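Flavodoxin (Lactobacillus reuteri, PDB 5VEG) binds flavin mononucleotide and probably serves as a low-potential electron donor to redox enzymes, in association with a bacterial microcompartment for 1,2-propanediol utilization. Local coordinates at residues 37-40 with 44-47; 46-51 with 62-67; 68-73 with 98-103; 81-86 with 133-138. All blocks are in the same frame, centred on the assembly; numbering follows the deposited sequence.

Contact 1 of 4, residues 37-40 with 44-47; sequences YATM and NEEV. With FMN (flavin mononucleotide), chain D.
E45 lays its side chain over one face of the Y37 ring. In this CH-pi contact E45 CG sits 4.0 Å from the centroid of the Y37 ring, 16° off its normal and shifted toward the rim. The carboxylate, turned 20° from the ring plane, follows the phenol outward, with E45 CD 3.7 Å from Y37 OH. E45 runs along the ring face because its CG is anti to the backbone N (chi1 174°) and the chain stays extended. A second apolar touch joins T39 CG2 to E45 CB at 3.9 Å. Both segments belong to the phosphate site of the flavodoxin fold, where the chain turns from strand 31-38 into helix 43-56 around the FMN phosphate. Hydrogen bonds run to the cofactor. Three donors converge on FMN O2P: T39 OG1 at 2.5 Å, N44 N at 2.8 Å and N44 ND2 at 3.0 Å. M40 N grips a second phosphate oxygen, FMN O3P, at 2.8 Å, and N44 ND2 adds a weak bond to FMN O5'. The amide of N44 is oriented from its other end by S119 N, which bonds to N44 OD1. Against N44 CB, A38 O is buried without a polar partner, 3.1 Å away.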
loop_
_atom_site.group_PDB
_atom_site.type_symbol
_atom_site.label_atom_id
_atom_site.label_comp_id
_atom_site.label_asym_id
_atom_site.label_seq_id
_atom_site.Cartn_x
_atom_site.Cartn_y
_atom_site.Cartn_z
ATOM N N TYR A 37 5.117 4.318 -1.564
ATOM C CA TYR A 37 4.263 4.671 -2.690
ATOM C C TYR A 37 5.073 4.659 -3.972
ATOM O O TYR A 37 6.295 4.859 -3.966
ATOM C CB TYR A 37 3.587 6.052 -2.509
ATOM C CG TYR A 37 4.563 7.210 -2.383
ATOM C CD1 TYR A 37 5.029 7.889 -3.511
ATOM C CD2 TYR A 37 5.017 7.622 -1.132
ATOM C CE1 TYR A 37 5.932 8.934 -3.389
ATOM C CE2 TYR A 37 5.909 8.664 -1.004
ATOM C CZ TYR A 37 6.365 9.311 -2.127
ATOM O OH TYR A 37 7.248 10.349 -1.983
ATOM N N ALA A 38 4.377 4.408 -5.076
ATOM C CA ALA A 38 4.916 4.642 -6.407
ATOM C C ALA A 38 4.007 5.639 -7.100
ATOM O O ALA A 38 2.780 5.536 -6.998
ATOM C CB ALA A 38 5.017 3.353 -7.218
ATOM N N THR A 39 4.597 6.617 -7.781
ATOM C CA THR A 39 3.739 7.648 -8.340
ATOM C C THR A 39 4.454 8.363 -9.476
ATOM O O THR A 39 5.687 8.407 -9.535
ATOM C CB THR A 39 3.298 8.635 -7.253
ATOM O OG1 THR A 39 2.322 9.531 -7.792
ATOM C CG2 THR A 39 4.489 9.428 -6.706
ATOM N N MET A 40 3.651 8.920 -10.380
ATOM C CA MET A 40 4.165 9.790 -11.433
ATOM C C MET A 40 3.509 11.162 -11.440
ATOM O O MET A 40 4.203 12.164 -11.614
ATOM C CB MET A 40 4.006 9.116 -12.796
ATOM C CG MET A 40 4.909 7.910 -12.915
ATOM S SD MET A 40 5.232 7.404 -14.607
ATOM C CE MET A 40 3.596 7.528 -15.233
ATOM N N ASN A 44 -1.017 8.661 -6.179
ATOM C CA ASN A 44 -0.724 7.594 -5.229
ATOM C C ASN A 44 0.126 8.062 -4.069
ATOM O O ASN A 44 0.090 7.436 -3.002
ATOM C CB ASN A 44 -0.047 6.440 -5.946
ATOM C CG ASN A 44 -1.041 5.589 -6.684
ATOM O OD1 ASN A 44 -1.617 4.672 -6.107
ATOM N ND2 ASN A 44 -1.271 5.900 -7.961
ATOM N N GLU A 45 0.889 9.144 -4.248
ATOM C CA GLU A 45 1.529 9.776 -3.101
ATOM C C GLU A 45 0.492 10.465 -2.227
ATOM O O GLU A 45 0.585 10.432 -0.993
ATOM C CB GLU A 45 2.591 10.770 -3.567
ATOM C CG GLU A 45 3.183 11.561 -2.431
ATOM C CD GLU A 45 4.301 12.486 -2.864
ATOM O OE1 GLU A 45 4.725 12.424 -4.043
ATOM O OE2 GLU A 45 4.764 13.263 -1.996
ATOM N N GLU A 46 -0.511 11.085 -2.855
ATOM C CA GLU A 46 -1.653 11.601 -2.105
ATOM C C GLU A 46 -2.330 10.492 -1.304
ATOM O O GLU A 46 -2.638 10.674 -0.118
ATOM C CB GLU A 46 -2.645 12.265 -3.070
ATOM C CG GLU A 46 -3.686 13.145 -2.429
ATOM C CD GLU A 46 -4.503 13.923 -3.472
ATOM O OE1 GLU A 46 -4.110 13.938 -4.664
ATOM O OE2 GLU A 46 -5.533 14.524 -3.099
ATOM N N VAL A 47 -2.552 9.328 -1.925
ATOM C CA VAL A 47 -3.171 8.206 -1.211
ATOM C C VAL A 47 -2.306 7.791 -0.026
ATOM O O VAL A 47 -2.799 7.601 1.092
ATOM C CB VAL A 47 -3.410 7.023 -2.162
ATOM C CG1 VAL A 47 -3.831 5.747 -1.371
ATOM C CG2 VAL A 47 -4.455 7.393 -3.254
HETATM N N1 FMN D . -4.920 2.894 -14.471
HETATM C C2 FMN D . -5.373 1.620 -14.197
HETATM O O2 FMN D . -6.031 1.418 -13.180
HETATM N N3 FMN D . -5.104 0.582 -15.063
HETATM C C4 FMN D . -4.379 0.804 -16.215
HETATM O O4 FMN D . -4.150 -0.141 -16.963
HETATM C C4A FMN D . -3.919 2.088 -16.510
HETATM N N5 FMN D . -3.188 2.339 -17.658
HETATM C C5A FMN D . -2.746 3.633 -17.907
HETATM C C6 FMN D . -2.009 3.922 -19.061
HETATM C C7 FMN D . -1.567 5.227 -19.309
HETATM C C7M FMN D . -0.777 5.547 -20.548
HETATM C C8 FMN D . -1.870 6.247 -18.413
HETATM C C8M FMN D . -1.398 7.649 -18.685
HETATM C C9 FMN D . -2.607 5.969 -17.265
HETATM C C9A FMN D . -3.028 4.664 -17.015
HETATM N N10 FMN D . -3.746 4.406 -15.868
HETATM C C10 FMN D . -4.200 3.129 -15.625
HETATM C "C1'" FMN D . -4.097 5.539 -14.950
HETATM C "C2'" FMN D . -3.174 5.824 -13.773
HETATM O "O2'" FMN D . -3.045 4.651 -13.011
HETATM C "C3'" FMN D . -3.924 6.859 -12.952
HETATM O "O3'" FMN D . -3.991 8.101 -13.626
HETATM C "C4'" FMN D . -3.308 7.078 -11.585
HETATM O "O4'" FMN D . -4.129 7.971 -10.875
HETATM C "C5'" FMN D . -1.932 7.708 -11.713
HETATM O "O5'" FMN D . -1.366 7.698 -10.419
HETATM P P FMN D . -0.117 8.648 -10.059
HETATM O O1P FMN D . -0.580 10.085 -10.156
HETATM O O2P FMN D . 0.270 8.329 -8.625
HETATM O O3P FMN D . 1.002 8.432 -11.032
#

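Contact 2 of 4, residues 46-51 with 62-67; sequences EVANIV and VTESEI
The beta-alpha-beta unit at one edge of the flavodoxin sheet, made of strand 31-38, helix 43-56 and strand 60-66, is joined here by E64 of the last strand and A48 and N49 of the helix. Strand 60-66 is the outermost strand on this side and pairs in parallel with strand 31-38 through backbone bonds such as those of T63 and S65 with V35. The helix packs on one face of the two strands; at the nearest point the CA atoms of A48 and E64 are 7.8 Å apart. E64 bridges that distance with a fully stretched chain: CG is anti to the backbone N (chi1 -175°) and the links beyond it are also extended, which carries the carboxylate up to the helix. There its plane stands at 82° to the amide of N49, and the two side chains cross at about a right angle. N49 has its CB turned away from the strand, yet its amide reaches the carboxylate. A48, by contrast, faces the sheet, where it also packs on V35 and Y37. Replacing E64 by an alanine would probably remove the carboxylate from beside the A48 methyl and leave the N49 amide without the group it now faces. The helical backbone is regular at this point, I50 N bonding to E46 O at 3.0 Å. E64 OE2 lies 3.4 Å from A48 CB and 2.8 Å from the atom modelled as N49 OD1.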
loop_
_atom_site.group_PDB
_atom_site.type_symbol
_atom_site.label_atom_id
_atom_site.label_comp_id
_atom_site.label_asym_id
_atom_site.label_seq_id
_atom_site.Cartn_x
_atom_site.Cartn_y
_atom_site.Cartn_z
ATOM N N GLU A 46 -0.511 11.085 -2.855
ATOM C CA GLU A 46 -1.653 11.601 -2.105
ATOM C C GLU A 46 -2.330 10.492 -1.304
ATOM O O GLU A 46 -2.638 10.674 -0.118
ATOM C CB GLU A 46 -2.645 12.265 -3.070
ATOM C CG GLU A 46 -3.686 13.145 -2.429
ATOM C CD GLU A 46 -4.503 13.923 -3.472
ATOM O OE1 GLU A 46 -4.110 13.938 -4.664
ATOM O OE2 GLU A 46 -5.533 14.524 -3.099
ATOM N N VAL A 47 -2.552 9.328 -1.925
ATOM C CA VAL A 47 -3.171 8.206 -1.211
ATOM C C VAL A 47 -2.306 7.791 -0.026
ATOM O O VAL A 47 -2.799 7.601 1.092
ATOM C CB VAL A 47 -3.410 7.023 -2.162
ATOM C CG1 VAL A 47 -3.831 5.747 -1.371
ATOM C CG2 VAL A 47 -4.455 7.393 -3.254
ATOM N N ALA A 48 -1.003 7.633 -0.262
ATOM C CA ALA A 48 -0.089 7.298 0.830
ATOM C C ALA A 48 -0.136 8.352 1.941
ATOM O O ALA A 48 -0.157 8.011 3.130
ATOM C CB ALA A 48 1.329 7.135 0.277
ATOM N N ASN A 49 -0.165 9.638 1.570
ATOM C CA ASN A 49 -0.257 10.707 2.568
ATOM C C ASN A 49 -1.499 10.557 3.436
ATOM O O ASN A 49 -1.440 10.730 4.658
ATOM C CB ASN A 49 -0.281 12.080 1.886
ATOM C CG ASN A 49 1.054 12.485 1.270
ATOM O OD1 ASN A 49 2.094 11.853 1.484
ATOM N ND2 ASN A 49 1.022 13.563 0.493
ATOM N N ILE A 50 -2.647 10.266 2.817
ATOM C CA ILE A 50 -3.875 10.101 3.589
ATOM C C ILE A 50 -3.755 8.919 4.539
ATOM O O ILE A 50 -4.214 8.981 5.683
ATOM C CB ILE A 50 -5.082 9.947 2.643
ATOM C CG1 ILE A 50 -5.273 11.238 1.831
ATOM C CG2 ILE A 50 -6.337 9.579 3.429
ATOM C CD1 ILE A 50 -6.155 11.081 0.562
ATOM N N VAL A 51 -3.140 7.826 4.084
ATOM C CA VAL A 51 -2.997 6.655 4.947
ATOM C C VAL A 51 -2.029 6.950 6.091
ATOM O O VAL A 51 -2.283 6.586 7.246
ATOM C CB VAL A 51 -2.558 5.431 4.117
ATOM C CG1 VAL A 51 -2.281 4.241 5.032
ATOM C CG2 VAL A 51 -3.642 5.065 3.047
ATOM N N VAL A 62 4.858 6.333 11.842
ATOM C CA VAL A 62 4.793 6.001 10.425
ATOM C C VAL A 62 6.064 6.470 9.734
ATOM O O VAL A 62 6.463 7.630 9.872
ATOM C CB VAL A 62 3.565 6.639 9.748
ATOM C CG1 VAL A 62 3.596 6.373 8.232
ATOM C CG2 VAL A 62 2.272 6.126 10.353
ATOM N N THR A 63 6.674 5.573 8.970
ATOM C CA THR A 63 7.681 5.932 7.983
ATOM C C THR A 63 7.033 5.903 6.602
ATOM O O THR A 63 6.279 4.976 6.286
ATOM C CB THR A 63 8.861 4.961 8.035
ATOM O OG1 THR A 63 9.301 4.823 9.393
ATOM C CG2 THR A 63 10.012 5.456 7.172
ATOM N N GLU A 64 7.308 6.922 5.796
ATOM C CA GLU A 64 6.771 7.016 4.447
ATOM C C GLU A 64 7.929 7.212 3.484
ATOM O O GLU A 64 8.787 8.066 3.718
ATOM C CB GLU A 64 5.769 8.171 4.321
ATOM C CG GLU A 64 5.085 8.246 2.953
ATOM C CD GLU A 64 4.051 9.372 2.834
ATOM O OE1 GLU A 64 3.912 10.191 3.765
ATOM O OE2 GLU A 64 3.371 9.434 1.792
ATOM N N SER A 65 7.959 6.431 2.406
ATOM C CA SER A 65 9.027 6.594 1.426
ATOM C C SER A 65 8.525 6.214 0.040
ATOM O O SER A 65 7.494 5.556 -0.110
ATOM C CB SER A 65 10.258 5.753 1.800
ATOM O OG SER A 65 9.900 4.398 1.991
ATOM N N GLU A 66 9.258 6.650 -0.978
ATOM C CA GLU A 66 8.971 6.257 -2.353
ATOM C C GLU A 66 9.584 4.890 -2.643
ATOM O O GLU A 66 10.645 4.538 -2.115
ATOM C CB GLU A 66 9.515 7.296 -3.339
ATOM C CG GLU A 66 9.027 7.132 -4.793
ATOM C CD GLU A 66 10.008 6.346 -5.634
ATOM O OE1 GLU A 66 9.561 5.552 -6.480
ATOM O OE2 GLU A 66 11.237 6.504 -5.439
ATOM N N ILE A 67 8.913 4.125 -3.507
ATOM C CA ILE A 67 9.242 2.708 -3.636
ATOM C C ILE A 67 10.650 2.512 -4.194
ATOM O O ILE A 67 11.371 1.604 -3.770
ATOM C CB ILE A 67 8.176 1.987 -4.481
ATOM C CG1 ILE A 67 8.308 0.471 -4.343
ATOM C CG2 ILE A 67 8.220 2.422 -5.952
ATOM C CD1 ILE A 67 6.998 -0.262 -4.651
#

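Contact 3 of 4, residues 68-73 with 98-103; sequences SQTDVA and LDFYDD. With CD (cadmium ion), chain E; NA (sodium ion), chain F.
V72 and F100 bring their backbones to within 6.2 Å, CA to CA, where helix 72-75 starts beside helix 98-105. V72 CG2 sits over the centre of the F100 ring in a CH-pi contact, 3.8 Å from the F100 centroid and 10° off the normal. With its CG anti to the backbone N (chi1 -171°), F100 brings its ring face against V72; T70 O, in the loop before helix 72-75, lies at the ring edge in its plane, 3.5 Å from F100 CD2. The same methyl, V72 CG2, touches D103 CB at 3.6 Å, so it fills the angle between ring and aspartate. Beside this apolar patch water 2 joins the segments: it accepts from V72 N at 2.9 Å and donates to D103 OD2 at 2.6 Å. D103 OD2 also binds the cadmium ion at 2.4 Å, and D99, one helical turn earlier, holds that ion with both carboxylate oxygens; D99 OD1 additionally binds the sodium ion at 2.3 Å. Water 4 is a further cadmium ligand, while water 3, on the sodium ion, donates to D102 and D103. The two cations are likely to offset the negative charge gathered by D99, D102 and D103, with D71 close by.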
loop_
_atom_site.group_PDB
_atom_site.type_symbol
_atom_site.label_atom_id
_atom_site.label_comp_id
_atom_site.label_asym_id
_atom_site.label_seq_id
_atom_site.Cartn_x
_atom_site.Cartn_y
_atom_site.Cartn_z
ATOM N N SER A 68 11.075 3.355 -5.133
ATOM C CA SER A 68 12.374 3.136 -5.759
ATOM C C SER A 68 13.534 3.491 -4.837
ATOM O O SER A 68 14.657 3.060 -5.105
ATOM C CB SER A 68 12.497 3.934 -7.054
ATOM O OG SER A 68 12.930 5.256 -6.787
ATOM N N GLN A 69 13.291 4.255 -3.769
ATOM C CA GLN A 69 14.314 4.577 -2.778
ATOM C C GLN A 69 14.230 3.706 -1.527
ATOM O O GLN A 69 14.827 4.053 -0.505
ATOM C CB GLN A 69 14.206 6.047 -2.355
ATOM C CG GLN A 69 14.188 7.045 -3.488
ATOM C CD GLN A 69 15.574 7.502 -3.877
ATOM O OE1 GLN A 69 16.500 6.693 -3.986
ATOM N NE2 GLN A 69 15.726 8.805 -4.106
ATOM N N THR A 70 13.483 2.606 -1.563
ATOM C CA THR A 70 13.202 1.821 -0.368
ATOM C C THR A 70 13.631 0.384 -0.600
ATOM O O THR A 70 13.298 -0.206 -1.633
ATOM C CB THR A 70 11.711 1.874 0.000
ATOM O OG1 THR A 70 11.270 3.237 0.014
ATOM C CG2 THR A 70 11.469 1.255 1.367
ATOM N N ASP A 71 14.383 -0.167 0.351
ATOM C CA ASP A 71 14.726 -1.580 0.345
ATOM C C ASP A 71 13.756 -2.346 1.236
ATOM O O ASP A 71 13.407 -1.890 2.329
ATOM C CB ASP A 71 16.169 -1.794 0.807
ATOM C CG ASP A 71 17.176 -1.070 -0.087
ATOM O OD1 ASP A 71 17.147 -1.307 -1.321
ATOM O OD2 ASP A 71 17.979 -0.258 0.439
ATOM N N VAL A 72 13.303 -3.506 0.752
ATOM C CA VAL A 72 12.389 -4.330 1.535
ATOM C C VAL A 72 12.969 -4.648 2.907
ATOM O O VAL A 72 12.238 -4.686 3.901
ATOM C CB VAL A 72 12.030 -5.615 0.761
ATOM C CG1 VAL A 72 11.326 -6.627 1.677
ATOM C CG2 VAL A 72 11.152 -5.278 -0.465
ATOM N N ALA A 73 14.287 -4.853 2.997
ATOM C CA ALA A 73 14.896 -5.165 4.290
ATOM C C ALA A 73 14.632 -4.068 5.317
ATOM O O ALA A 73 14.460 -4.356 6.506
ATOM C CB ALA A 73 16.402 -5.390 4.131
ATOM N N LEU A 98 9.455 -2.917 -9.483
ATOM C CA LEU A 98 9.501 -4.347 -9.783
ATOM C C LEU A 98 10.446 -5.080 -8.845
ATOM O O LEU A 98 10.156 -6.193 -8.399
ATOM C CB LEU A 98 9.919 -4.572 -11.237
ATOM C CG LEU A 98 8.835 -4.197 -12.254
ATOM C CD1 LEU A 98 9.463 -4.105 -13.647
ATOM C CD2 LEU A 98 7.710 -5.214 -12.227
ATOM N N ASP A 99 11.580 -4.467 -8.531
ATOM C CA ASP A 99 12.527 -5.114 -7.631
ATOM C C ASP A 99 11.951 -5.256 -6.227
ATOM O O ASP A 99 11.975 -6.347 -5.636
ATOM C CB ASP A 99 13.818 -4.322 -7.602
ATOM C CG ASP A 99 14.795 -4.913 -6.641
ATOM O OD1 ASP A 99 15.083 -6.113 -6.796
ATOM O OD2 ASP A 99 15.207 -4.195 -5.720
ATOM N N PHE A 100 11.424 -4.154 -5.683
ATOM C CA PHE A 100 10.718 -4.173 -4.406
ATOM C C PHE A 100 9.637 -5.241 -4.384
ATOM O O PHE A 100 9.532 -6.014 -3.425
ATOM C CB PHE A 100 10.118 -2.786 -4.151
ATOM C CG PHE A 100 9.535 -2.594 -2.767
ATOM C CD1 PHE A 100 8.275 -3.093 -2.445
ATOM C CD2 PHE A 100 10.215 -1.851 -1.818
ATOM C CE1 PHE A 100 7.728 -2.883 -1.190
ATOM C CE2 PHE A 100 9.667 -1.627 -0.570
ATOM C CZ PHE A 100 8.428 -2.144 -0.257
ATOM N N TYR A 101 8.799 -5.273 -5.428
ATOM C CA TYR A 101 7.741 -6.276 -5.534
ATOM C C TYR A 101 8.308 -7.692 -5.464
ATOM O O TYR A 101 7.812 -8.534 -4.708
ATOM C CB TYR A 101 6.972 -6.057 -6.841
ATOM C CG TYR A 101 6.048 -7.177 -7.277
ATOM C CD1 TYR A 101 4.825 -7.390 -6.640
ATOM C CD2 TYR A 101 6.367 -7.983 -8.367
ATOM C CE1 TYR A 101 3.960 -8.390 -7.064
ATOM C CE2 TYR A 101 5.512 -8.989 -8.798
ATOM C CZ TYR A 101 4.307 -9.187 -8.150
ATOM O OH TYR A 101 3.460 -10.192 -8.574
ATOM N N ASP A 102 9.347 -7.974 -6.259
ATOM C CA ASP A 102 9.967 -9.298 -6.246
ATOM C C ASP A 102 10.596 -9.608 -4.888
ATOM O O ASP A 102 10.400 -10.702 -4.335
ATOM C CB ASP A 102 11.003 -9.388 -7.371
ATOM C CG ASP A 102 11.686 -10.749 -7.442
ATOM O OD1 ASP A 102 10.985 -11.778 -7.569
ATOM O OD2 ASP A 102 12.934 -10.789 -7.377
ATOM N N ASP A 103 11.326 -8.648 -4.313
ATOM C CA ASP A 103 11.932 -8.874 -3.001
ATOM C C ASP A 103 10.885 -9.132 -1.926
ATOM O O ASP A 103 11.134 -9.896 -0.987
ATOM C CB ASP A 103 12.785 -7.680 -2.598
ATOM C CG ASP A 103 14.014 -7.521 -3.462
ATOM O OD1 ASP A 103 14.297 -8.389 -4.323
ATOM O OD2 ASP A 103 14.690 -6.508 -3.260
HETATM CD CD CD E . 16.563 -6.126 -4.724
HETATM NA NA NA F . 16.116 -7.788 -8.056
HETATM O O HOH W 1 14.280 -2.616 -3.642
HETATM O O HOH W 2 14.288 -4.388 -1.873
HETATM O O HOH W 3 14.728 -8.948 -6.734
HETATM O O HOH W 4 17.148 -4.473 -2.868
#

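Contact 4 of 4, residues 81-86 with 133-138; sequences LVVCAY and DHFDDA
F135 holds its ring against V83 through a first torsion of -88°, which swings the ring from helix 130-141 toward the sheet, while V83 has CG1 anti to its backbone N (chi1 179°) and so places that methyl against the aromatic face. The two side chains cross at about a right angle. V83 CG1 stands 3.7 Å from the centroid of the F135 ring and only 5° off the normal, a CH-pi contact centred on the ring. The other methyl of the valine, V83 CG2, reaches F135 CD1 at 3.9 Å, so both branches press on the ring. Two residues along, A85 adds a looser touch, its CB 4.4 Å from F135 CE2. V83 and A85 point to one face of strand 80-85, as alternation in a strand requires, and C84 between them turns to the opposite face, where it meets V47 and A48 of helix 43-56. This central strand of the five-stranded parallel sheet (order 2-1-3-4-5), with helices on both faces, belongs to the three-layer alpha/beta/alpha sandwich of the flavodoxin-like fold. On the F135 side, helix 98-105 adds to the packing: Y101 meets F135 edge-to-face and L104 touches it, as does M93 from a loop. Were F135 an alanine, a gap would probably open between helix 130-141 and the methyls of V83 and A85, and Y101 would lose its T-shaped partner. The helix carrying the ring is regular, with D137 N bonding to D133 O at 3.0 Å and A138 N to H134 O at 2.8 Å.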
loop_
_atom_site.group_PDB
_atom_site.type_symbol
_atom_site.label_atom_id
_atom_site.label_comp_id
_atom_site.label_asym_id
_atom_site.label_seq_id
_atom_site.Cartn_x
_atom_site.Cartn_y
_atom_site.Cartn_z
ATOM N N LEU A 81 2.615 -2.834 7.182
ATOM C CA LEU A 81 3.238 -2.592 5.882
ATOM C C LEU A 81 2.175 -2.225 4.847
ATOM O O LEU A 81 1.188 -2.944 4.695
ATOM C CB LEU A 81 4.008 -3.826 5.417
ATOM C CG LEU A 81 4.885 -4.433 6.513
ATOM C CD1 LEU A 81 5.377 -5.803 6.100
ATOM C CD2 LEU A 81 6.030 -3.485 6.810
ATOM N N VAL A 82 2.394 -1.126 4.126
ATOM C CA VAL A 82 1.432 -0.587 3.168
ATOM C C VAL A 82 2.166 -0.237 1.884
ATOM O O VAL A 82 3.211 0.421 1.927
ATOM C CB VAL A 82 0.693 0.652 3.718
ATOM C CG1 VAL A 82 -0.262 1.247 2.648
ATOM C CG2 VAL A 82 -0.078 0.293 4.976
ATOM N N VAL A 83 1.610 -0.665 0.741
ATOM C CA VAL A 83 2.047 -0.218 -0.584
ATOM C C VAL A 83 0.899 0.521 -1.270
ATOM O O VAL A 83 -0.225 0.008 -1.355
ATOM C CB VAL A 83 2.525 -1.393 -1.458
ATOM C CG1 VAL A 83 2.943 -0.899 -2.829
ATOM C CG2 VAL A 83 3.706 -2.149 -0.784
ATOM N N CYS A 84 1.187 1.718 -1.771
ATOM C CA CYS A 84 0.241 2.502 -2.555
ATOM C C CYS A 84 0.879 2.747 -3.916
ATOM O O CYS A 84 1.852 3.494 -4.012
ATOM C CB CYS A 84 -0.101 3.825 -1.864
ATOM S SG CYS A 84 -0.800 3.686 -0.185
ATOM N N ALA A 85 0.347 2.135 -4.977
ATOM C CA ALA A 85 1.042 2.195 -6.256
ATOM C C ALA A 85 0.063 2.205 -7.420
ATOM O O ALA A 85 -1.001 1.582 -7.364
ATOM C CB ALA A 85 2.007 1.022 -6.434
ATOM N N TYR A 86 0.472 2.876 -8.499
ATOM C CA TYR A 86 -0.370 3.024 -9.680
ATOM C C TYR A 86 -0.271 1.791 -10.573
ATOM O O TYR A 86 0.565 0.902 -10.377
ATOM C CB TYR A 86 0.033 4.269 -10.481
ATOM C CG TYR A 86 1.450 4.204 -11.034
ATOM C CD1 TYR A 86 1.724 3.559 -12.241
ATOM C CD2 TYR A 86 2.516 4.785 -10.342
ATOM C CE1 TYR A 86 3.038 3.498 -12.751
ATOM C CE2 TYR A 86 3.823 4.725 -10.836
ATOM C CZ TYR A 86 4.076 4.082 -12.036
ATOM O OH TYR A 86 5.369 4.019 -12.523
ATOM N N ASP A 133 -3.810 -5.505 -6.846
ATOM C CA ASP A 133 -3.999 -6.949 -6.764
ATOM C C ASP A 133 -2.668 -7.683 -6.732
ATOM O O ASP A 133 -2.517 -8.671 -6.000
ATOM C CB ASP A 133 -4.824 -7.451 -7.948
ATOM C CG ASP A 133 -6.209 -6.849 -7.991
ATOM O OD1 ASP A 133 -6.824 -6.735 -6.910
ATOM O OD2 ASP A 133 -6.677 -6.490 -9.100
ATOM N N HIS A 134 -1.688 -7.223 -7.518
ATOM C CA HIS A 134 -0.377 -7.876 -7.507
ATOM C C HIS A 134 0.302 -7.744 -6.147
ATOM O O HIS A 134 0.868 -8.715 -5.631
ATOM C CB HIS A 134 0.516 -7.302 -8.606
ATOM C CG HIS A 134 0.156 -7.798 -9.966
ATOM N ND1 HIS A 134 -0.027 -6.956 -11.043
ATOM C CD2 HIS A 134 -0.089 -9.050 -10.417
ATOM C CE1 HIS A 134 -0.345 -7.673 -12.104
ATOM N NE2 HIS A 134 -0.381 -8.946 -11.752
ATOM N N PHE A 135 0.283 -6.545 -5.557
ATOM C CA PHE A 135 0.966 -6.387 -4.275
ATOM C C PHE A 135 0.244 -7.124 -3.161
ATOM O O PHE A 135 0.894 -7.653 -2.247
ATOM C CB PHE A 135 1.143 -4.913 -3.923
ATOM C CG PHE A 135 2.413 -4.325 -4.472
ATOM C CD1 PHE A 135 3.630 -4.534 -3.820
ATOM C CD2 PHE A 135 2.404 -3.607 -5.658
ATOM C CE1 PHE A 135 4.801 -4.013 -4.324
ATOM C CE2 PHE A 135 3.578 -3.079 -6.179
ATOM C CZ PHE A 135 4.780 -3.282 -5.512
ATOM N N ASP A 136 -1.088 -7.176 -3.221
ATOM C CA ASP A 136 -1.828 -7.955 -2.238
ATOM C C ASP A 136 -1.460 -9.432 -2.331
ATOM O O ASP A 136 -1.222 -10.094 -1.309
ATOM C CB ASP A 136 -3.332 -7.760 -2.421
ATOM C CG ASP A 136 -4.115 -8.191 -1.196
ATOM O OD1 ASP A 136 -4.200 -9.405 -0.965
ATOM O OD2 ASP A 136 -4.615 -7.319 -0.453
ATOM N N ASP A 137 -1.398 -9.963 -3.553
ATOM C CA ASP A 137 -0.903 -11.325 -3.739
ATOM C C ASP A 137 0.535 -11.477 -3.238
ATOM O O ASP A 137 0.874 -12.489 -2.620
ATOM C CB ASP A 137 -1.000 -11.721 -5.214
ATOM C CG ASP A 137 -2.430 -12.042 -5.642
ATOM O OD1 ASP A 137 -3.304 -12.220 -4.766
ATOM O OD2 ASP A 137 -2.675 -12.128 -6.858
ATOM N N ALA A 138 1.405 -10.500 -3.504
ATOM C CA ALA A 138 2.789 -10.656 -3.060
ATOM C C ALA A 138 2.872 -10.742 -1.541
ATOM O O ALA A 138 3.644 -11.545 -0.992
ATOM C CB ALA A 138 3.658 -9.509 -3.570
#

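How the contacts relate
Contacts 1 and 2 share E46 and V47 of helix 43-56, and their strands are neighbours in the sheet, Y37 O lying 2.8 Å from I67 N in a probable hydrogen bond. On the other side of strand 31-38, A38 N is 2.9 Å from C84 O, tying contact 1 to contact 4. Contact 3 adjoins contact 2 where S65 OG lies 2.7 Å from T70 OG1, and contact 4 where F100 CD1 is 4.1 Å from F135 CE1. Contact 1 binds the FMN phosphate directly; the side chains of A85 in contact 4 and A48 in contact 2 are about 8 Å and about 9 Å from FMN. The metals of contact 3 lie away from it; the centres of contacts 1 and 3 are about 15 Å apart.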